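Local atomic coordinates of ABC transporter, substrate-binding protein (Streptococcus pneumoniae, PDB entry 5G5Y), a protein that binds short- and long-chain fructooligosaccharides, preferring tetrasaccharides and larger, as the solute-binding component of the FusABC-MsmK import transporter. Residues 120-125 with 303-308. Residues are numbered along the deposited sequence; the frame is centred on the assembly and turned at random.
Sequences PWIEEL and MGFARD. With ZN (zinc ion), chain J.
Trp-121 and Ala-306 pair antiparallel through two backbone hydrogen bonds, Trp-121 N to Ala-306 O and Ala-306 N to Trp-121 O, each 2.9 Å; the latter is straighter (165° at the hydrogen). From Trp-121 CB, chi1 (168°) sets CG anti to the backbone N. On the ring, CE3 has Ala-306 N at its edge, in the ring plane (3.6 Å), and Ala-306 CB at 3.9 Å. CZ3 stands 3.4 Å from Phe-305 N, and CH2 reaches Gly-304 CA at 4.0 Å. Glu-123 CB sits over one indole face, nearer its rim; NE1 hydrogen-bonds to Asn-339 OD1, and Asn-339 ND2 to Glu-123 OE2. In the mixed sheet, 121-123 lies between antiparallel 305-306 and parallel 384-386, bringing Trp-121 beside Lys-309 and Glu-123 beside Trp-340; all but Trp-121 bind substrate. The Glu-123 N-H is donated almost straight to Gly-304 O (172° at the hydrogen), from above the carbonyl plane; Gly-304 centres an inverse gamma turn. On the opposite sheet face, Ile-122 CG1 meets the edge of the Phe-305 ring at CD1 (3.9 Å), while Pro-120 CB approaches CE1 at 3.6 Å. Glu-124 OE1 binds a zinc ion (2.1 Å) with Lys-102, Asp-127 and a water.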
loop_
_atom_site.group_PDB
_atom_site.type_symbol
_atom_site.label_atom_id
_atom_site.label_comp_id
_atom_site.label_asym_id
_atom_site.label_seq_id
_atom_site.Cartn_x
_atom_site.Cartn_y
_atom_site.Cartn_z
ATOM N N PRO A 120 -1.927 13.810 -8.422
ATOM C CA PRO A 120 -1.794 12.538 -7.778
ATOM C C PRO A 120 -2.047 11.341 -8.690
ATOM O O PRO A 120 -2.628 11.454 -9.804
ATOM C CB PRO A 120 -2.878 12.582 -6.699
ATOM C CG PRO A 120 -3.939 13.380 -7.332
ATOM C CD PRO A 120 -3.197 14.470 -8.040
ATOM N N TRP A 121 -1.545 10.219 -8.218
ATOM C CA TRP A 121 -2.021 8.881 -8.624
ATOM C C TRP A 121 -3.067 8.433 -7.605
ATOM O O TRP A 121 -2.790 8.407 -6.396
ATOM C CB TRP A 121 -0.850 7.897 -8.673
ATOM C CG TRP A 121 -1.188 6.435 -8.804
ATOM C CD1 TRP A 121 -1.439 5.753 -9.967
ATOM C CD2 TRP A 121 -1.208 5.455 -7.747
ATOM N NE1 TRP A 121 -1.630 4.410 -9.688
ATOM C CE2 TRP A 121 -1.473 4.203 -8.341
ATOM C CE3 TRP A 121 -0.981 5.513 -6.363
ATOM C CZ2 TRP A 121 -1.563 3.034 -7.597
ATOM C CZ3 TRP A 121 -1.077 4.351 -5.622
ATOM C CH2 TRP A 121 -1.392 3.135 -6.231
ATOM N N ILE A 122 -4.243 8.050 -8.104
ATOM C CA ILE A 122 -5.323 7.510 -7.307
ATOM C C ILE A 122 -5.726 6.161 -7.908
ATOM O O ILE A 122 -6.090 6.082 -9.096
ATOM C CB ILE A 122 -6.553 8.451 -7.290
ATOM C CG1 ILE A 122 -6.227 9.819 -6.637
ATOM C CG2 ILE A 122 -7.698 7.791 -6.542
ATOM C CD1 ILE A 122 -7.198 10.941 -6.987
ATOM N N GLU A 123 -5.677 5.117 -7.089
ATOM C CA GLU A 123 -6.132 3.779 -7.493
ATOM C C GLU A 123 -6.987 3.187 -6.396
ATOM O O GLU A 123 -6.460 2.632 -5.402
ATOM C CB GLU A 123 -4.952 2.858 -7.791
ATOM C CG GLU A 123 -5.294 1.487 -8.356
ATOM C CD GLU A 123 -4.089 0.539 -8.366
ATOM O OE1 GLU A 123 -3.774 -0.042 -7.297
ATOM O OE2 GLU A 123 -3.421 0.381 -9.418
ATOM N N GLU A 124 -8.304 3.261 -6.564
ATOM C CA GLU A 124 -9.223 2.640 -5.604
ATOM C C GLU A 124 -9.505 1.199 -6.026
ATOM O O GLU A 124 -9.918 0.951 -7.164
ATOM C CB GLU A 124 -10.518 3.432 -5.536
ATOM C CG GLU A 124 -10.276 4.856 -5.044
ATOM C CD GLU A 124 -11.586 5.593 -4.800
ATOM O OE1 GLU A 124 -12.624 5.083 -5.290
ATOM O OE2 GLU A 124 -11.561 6.661 -4.136
ATOM N N LEU A 125 -9.138 0.244 -5.160
ATOM C CA LEU A 125 -9.552 -1.178 -5.321
ATOM C C LEU A 125 -10.329 -1.497 -4.066
ATOM O O LEU A 125 -9.767 -1.878 -3.016
ATOM C CB LEU A 125 -8.349 -2.089 -5.499
ATOM C CG LEU A 125 -7.694 -2.046 -6.868
ATOM C CD1 LEU A 125 -6.292 -2.615 -6.793
ATOM C CD2 LEU A 125 -8.552 -2.781 -7.888
ATOM N N MET A 303 -3.390 3.279 1.498
ATOM C CA MET A 303 -4.329 3.899 0.558
ATOM C C MET A 303 -3.688 3.892 -0.820
ATOM O O MET A 303 -2.487 4.155 -0.933
ATOM C CB MET A 303 -4.631 5.335 0.991
ATOM C CG MET A 303 -5.901 5.905 0.363
ATOM S SD MET A 303 -6.039 7.714 0.433
ATOM C CE MET A 303 -7.787 7.864 0.141
ATOM N N GLY A 304 -4.477 3.627 -1.863
ATOM C CA GLY A 304 -3.994 3.714 -3.246
ATOM C C GLY A 304 -3.909 5.175 -3.646
ATOM O O GLY A 304 -4.779 5.713 -4.348
ATOM N N PHE A 305 -2.891 5.838 -3.136
ATOM C CA PHE A 305 -2.740 7.284 -3.308
ATOM C C PHE A 305 -1.297 7.672 -3.266
ATOM O O PHE A 305 -0.549 7.234 -2.384
ATOM C CB PHE A 305 -3.515 8.048 -2.244
ATOM C CG PHE A 305 -3.399 9.547 -2.364
ATOM C CD1 PHE A 305 -4.118 10.254 -3.328
ATOM C CD2 PHE A 305 -2.527 10.252 -1.517
ATOM C CE1 PHE A 305 -4.035 11.645 -3.382
ATOM C CE2 PHE A 305 -2.410 11.620 -1.611
ATOM C CZ PHE A 305 -3.156 12.315 -2.563
ATOM N N ALA A 306 -0.872 8.422 -4.260
ATOM C CA ALA A 306 0.443 9.074 -4.211
ATOM C C ALA A 306 0.267 10.486 -4.587
ATOM O O ALA A 306 -0.283 10.776 -5.653
ATOM C CB ALA A 306 1.419 8.377 -5.141
ATOM N N ARG A 307 0.735 11.391 -3.721
ATOM C CA ARG A 307 0.479 12.801 -3.875
ATOM C C ARG A 307 1.049 13.385 -5.178
ATOM O O ARG A 307 0.435 14.272 -5.775
ATOM C CB ARG A 307 1.082 13.601 -2.700
ATOM C CG ARG A 307 0.218 14.770 -2.314
ATOM C CD ARG A 307 0.681 15.504 -1.072
ATOM N NE ARG A 307 1.168 14.649 0.010
ATOM C CZ ARG A 307 0.428 14.063 0.951
ATOM N NH1 ARG A 307 -0.890 14.202 0.978
ATOM N NH2 ARG A 307 1.045 13.312 1.884
ATOM N N ASP A 308 2.213 12.879 -5.592
ATOM C CA ASP A 308 2.932 13.421 -6.727
ATOM C C ASP A 308 3.322 12.385 -7.766
ATOM O O ASP A 308 4.254 11.592 -7.577
ATOM C CB ASP A 308 4.173 14.163 -6.234
ATOM C CG ASP A 308 5.114 14.525 -7.342
ATOM O OD1 ASP A 308 4.674 14.766 -8.517
ATOM O OD2 ASP A 308 6.320 14.587 -7.019
HETATM ZN ZN ZN J . -14.515 5.476 -4.385
HETATM O O HOH W 1 -15.935 5.547 -6.223
#